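Local coordinates for envelopment polyprotein (Bovine Schmallenberg virus BH80/Germany/2011, PDB 7A56) that probably drives fusion of the viral and host membranes during virus entry, as a class II fusion glycoprotein captured here in its postfusion trimer, at residues S193-K198 and T232-S237. Residues are numbered along the deposited sequence; the frame is centred on the assembly and turned at random.
Sequences SSIEQK and TIQMDS. With PO4 (phosphate ion), chain J.
E196 and K198 reach from the segment 193-198, which runs into strand 197-206, to the loop at 232-237; in this β-rich class II fusion fold, two side chains, one acidic and one basic, hold a loop that has no regular structure. The carboxylate of E196 is the tightly held part. S237 N donates to E196 OE1 at 2.8 Å, on the syn side but 32° out of the carboxylate plane, while S237 OG donates to E196 OE2 at 2.9 Å and lies closer to that plane. M238 N also bonds OE1, and N111 of strand 98-134 bonds S237 OG, tying the pair to the neighbouring strand. The K198 chain runs extended to CE, then bends (chi4 87°), and K198 NZ donates to I233 O at 2.8 Å, from above the carbonyl plane. One water accepts from both K198 NZ and M235 N. The SD of M235 lies against K198 CE, 3.7 Å away, and I233 of the third subunit packs on M235, bringing the loop into the trimer interface. The looser side is at exposed D236, whose OD1 stands 4.2 Å from E196 OE1, a proximity of like charges that might raise either pKa. A second water donates to both oxygens, at 2.7 Å from E196 OE1 and 2.6 Å from D236 OD1.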
loop_
_atom_site.group_PDB
_atom_site.type_symbol
_atom_site.label_atom_id
_atom_site.label_comp_id
_atom_site.label_asym_id
_atom_site.label_seq_id
_atom_site.Cartn_x
_atom_site.Cartn_y
_atom_site.Cartn_z
ATOM N N SER A 193 -5.477 -14.279 2.713
ATOM C CA SER A 193 -5.866 -15.361 1.810
ATOM C C SER A 193 -7.104 -15.002 0.984
ATOM O O SER A 193 -7.857 -15.897 0.577
ATOM C CB SER A 193 -6.092 -16.663 2.595
ATOM O OG SER A 193 -7.135 -16.525 3.575
ATOM N N SER A 194 -7.324 -13.705 0.739
ATOM C CA SER A 194 -8.377 -13.201 -0.147
ATOM C C SER A 194 -7.965 -11.799 -0.581
ATOM O O SER A 194 -7.028 -11.202 -0.030
ATOM C CB SER A 194 -9.747 -13.154 0.540
ATOM O OG SER A 194 -9.768 -12.115 1.505
ATOM N N ILE A 195 -8.652 -11.273 -1.587
ATOM C CA ILE A 195 -8.581 -9.829 -1.775
ATOM C C ILE A 195 -9.253 -9.152 -0.577
ATOM O O ILE A 195 -10.103 -9.741 0.123
ATOM C CB ILE A 195 -9.252 -9.444 -3.110
ATOM C CG1 ILE A 195 -8.959 -7.979 -3.489
ATOM C CG2 ILE A 195 -10.738 -9.795 -3.048
ATOM C CD1 ILE A 195 -9.285 -7.606 -4.983
ATOM N N GLU A 196 -8.847 -7.929 -0.284
ATOM C CA GLU A 196 -9.633 -7.256 0.729
ATOM C C GLU A 196 -10.847 -6.641 0.049
ATOM O O GLU A 196 -10.858 -6.461 -1.165
ATOM C CB GLU A 196 -8.821 -6.173 1.455
ATOM C CG GLU A 196 -8.414 -4.938 0.597
ATOM C CD GLU A 196 -7.732 -3.859 1.463
ATOM O OE1 GLU A 196 -6.581 -4.076 1.874
ATOM O OE2 GLU A 196 -8.330 -2.799 1.763
ATOM N N GLN A 197 -11.890 -6.397 0.824
ATOM C CA GLN A 197 -13.100 -5.789 0.254
ATOM C C GLN A 197 -13.669 -4.785 1.239
ATOM O O GLN A 197 -13.464 -4.890 2.450
ATOM C CB GLN A 197 -14.136 -6.873 -0.116
ATOM C CG GLN A 197 -14.644 -7.684 1.061
ATOM C CD GLN A 197 -15.474 -8.838 0.571
ATOM O OE1 GLN A 197 -14.933 -9.781 -0.019
ATOM N NE2 GLN A 197 -16.798 -8.761 0.757
ATOM N N LYS A 198 -14.368 -3.782 0.699
ATOM C CA LYS A 198 -15.137 -2.867 1.515
ATOM C C LYS A 198 -16.478 -3.478 1.859
ATOM O O LYS A 198 -17.070 -4.222 1.071
ATOM C CB LYS A 198 -15.396 -1.557 0.748
ATOM C CG LYS A 198 -14.129 -0.962 0.223
ATOM C CD LYS A 198 -14.437 0.296 -0.512
ATOM C CE LYS A 198 -13.146 0.781 -1.099
ATOM N NZ LYS A 198 -12.859 0.140 -2.492
ATOM N N THR A 232 -15.825 4.962 -5.507
ATOM C CA THR A 232 -14.711 4.559 -4.668
ATOM C C THR A 232 -13.514 4.208 -5.540
ATOM O O THR A 232 -13.525 4.394 -6.766
ATOM C CB THR A 232 -15.145 3.381 -3.778
ATOM O OG1 THR A 232 -14.058 2.992 -2.877
ATOM C CG2 THR A 232 -15.496 2.192 -4.681
ATOM N N ILE A 233 -12.466 3.654 -4.888
ATOM C CA ILE A 233 -11.265 3.231 -5.569
ATOM C C ILE A 233 -10.791 1.983 -4.820
ATOM O O ILE A 233 -11.015 1.846 -3.621
ATOM C CB ILE A 233 -10.196 4.361 -5.552
ATOM C CG1 ILE A 233 -10.653 5.572 -6.396
ATOM C CG2 ILE A 233 -8.778 3.934 -6.080
ATOM C CD1 ILE A 233 -9.800 6.776 -6.192
ATOM N N GLN A 234 -10.235 1.043 -5.553
ATOM C CA GLN A 234 -9.711 -0.163 -4.903
ATOM C C GLN A 234 -8.670 0.217 -3.847
ATOM O O GLN A 234 -7.784 1.026 -4.122
ATOM C CB GLN A 234 -9.083 -1.049 -5.946
ATOM C CG GLN A 234 -8.640 -2.403 -5.373
ATOM C CD GLN A 234 -8.298 -3.373 -6.526
ATOM O OE1 GLN A 234 -8.441 -4.572 -6.417
ATOM N NE2 GLN A 234 -7.902 -2.829 -7.632
ATOM N N MET A 235 -8.790 -0.350 -2.636
ATOM C CA MET A 235 -7.860 -0.040 -1.546
ATOM C C MET A 235 -6.956 -1.226 -1.308
ATOM O O MET A 235 -7.277 -2.361 -1.665
ATOM C CB MET A 235 -8.565 0.297 -0.206
ATOM C CG MET A 235 -9.569 1.496 -0.456
ATOM S SD MET A 235 -10.431 2.015 1.042
ATOM C CE MET A 235 -9.181 2.612 2.165
ATOM N N ASP A 236 -5.832 -0.933 -0.701
ATOM C CA ASP A 236 -4.842 -1.958 -0.380
ATOM C C ASP A 236 -4.267 -1.554 1.000
ATOM O O ASP A 236 -3.164 -1.083 1.166
ATOM C CB ASP A 236 -3.804 -2.048 -1.498
ATOM C CG ASP A 236 -2.766 -3.122 -1.216
ATOM O OD1 ASP A 236 -3.133 -4.051 -0.454
ATOM O OD2 ASP A 236 -1.615 -3.033 -1.717
ATOM N N SER A 237 -5.081 -1.724 2.028
ATOM C CA SER A 237 -4.894 -1.170 3.364
ATOM C C SER A 237 -4.499 -2.264 4.363
ATOM O O SER A 237 -3.853 -1.964 5.367
ATOM C CB SER A 237 -6.191 -0.454 3.855
ATOM O OG SER A 237 -7.399 -1.339 4.027
HETATM P P PO4 J . -19.604 -11.079 -0.771
HETATM O O1 PO4 J . -19.126 -11.018 0.655
HETATM O O2 PO4 J . -19.480 -12.509 -1.276
HETATM O O3 PO4 J . -18.817 -10.159 -1.675
HETATM O O4 PO4 J . -21.042 -10.622 -0.828
HETATM O O HOH W 1 -4.976 -5.688 0.455
HETATM O O HOH W 2 -11.067 -2.098 -1.934
#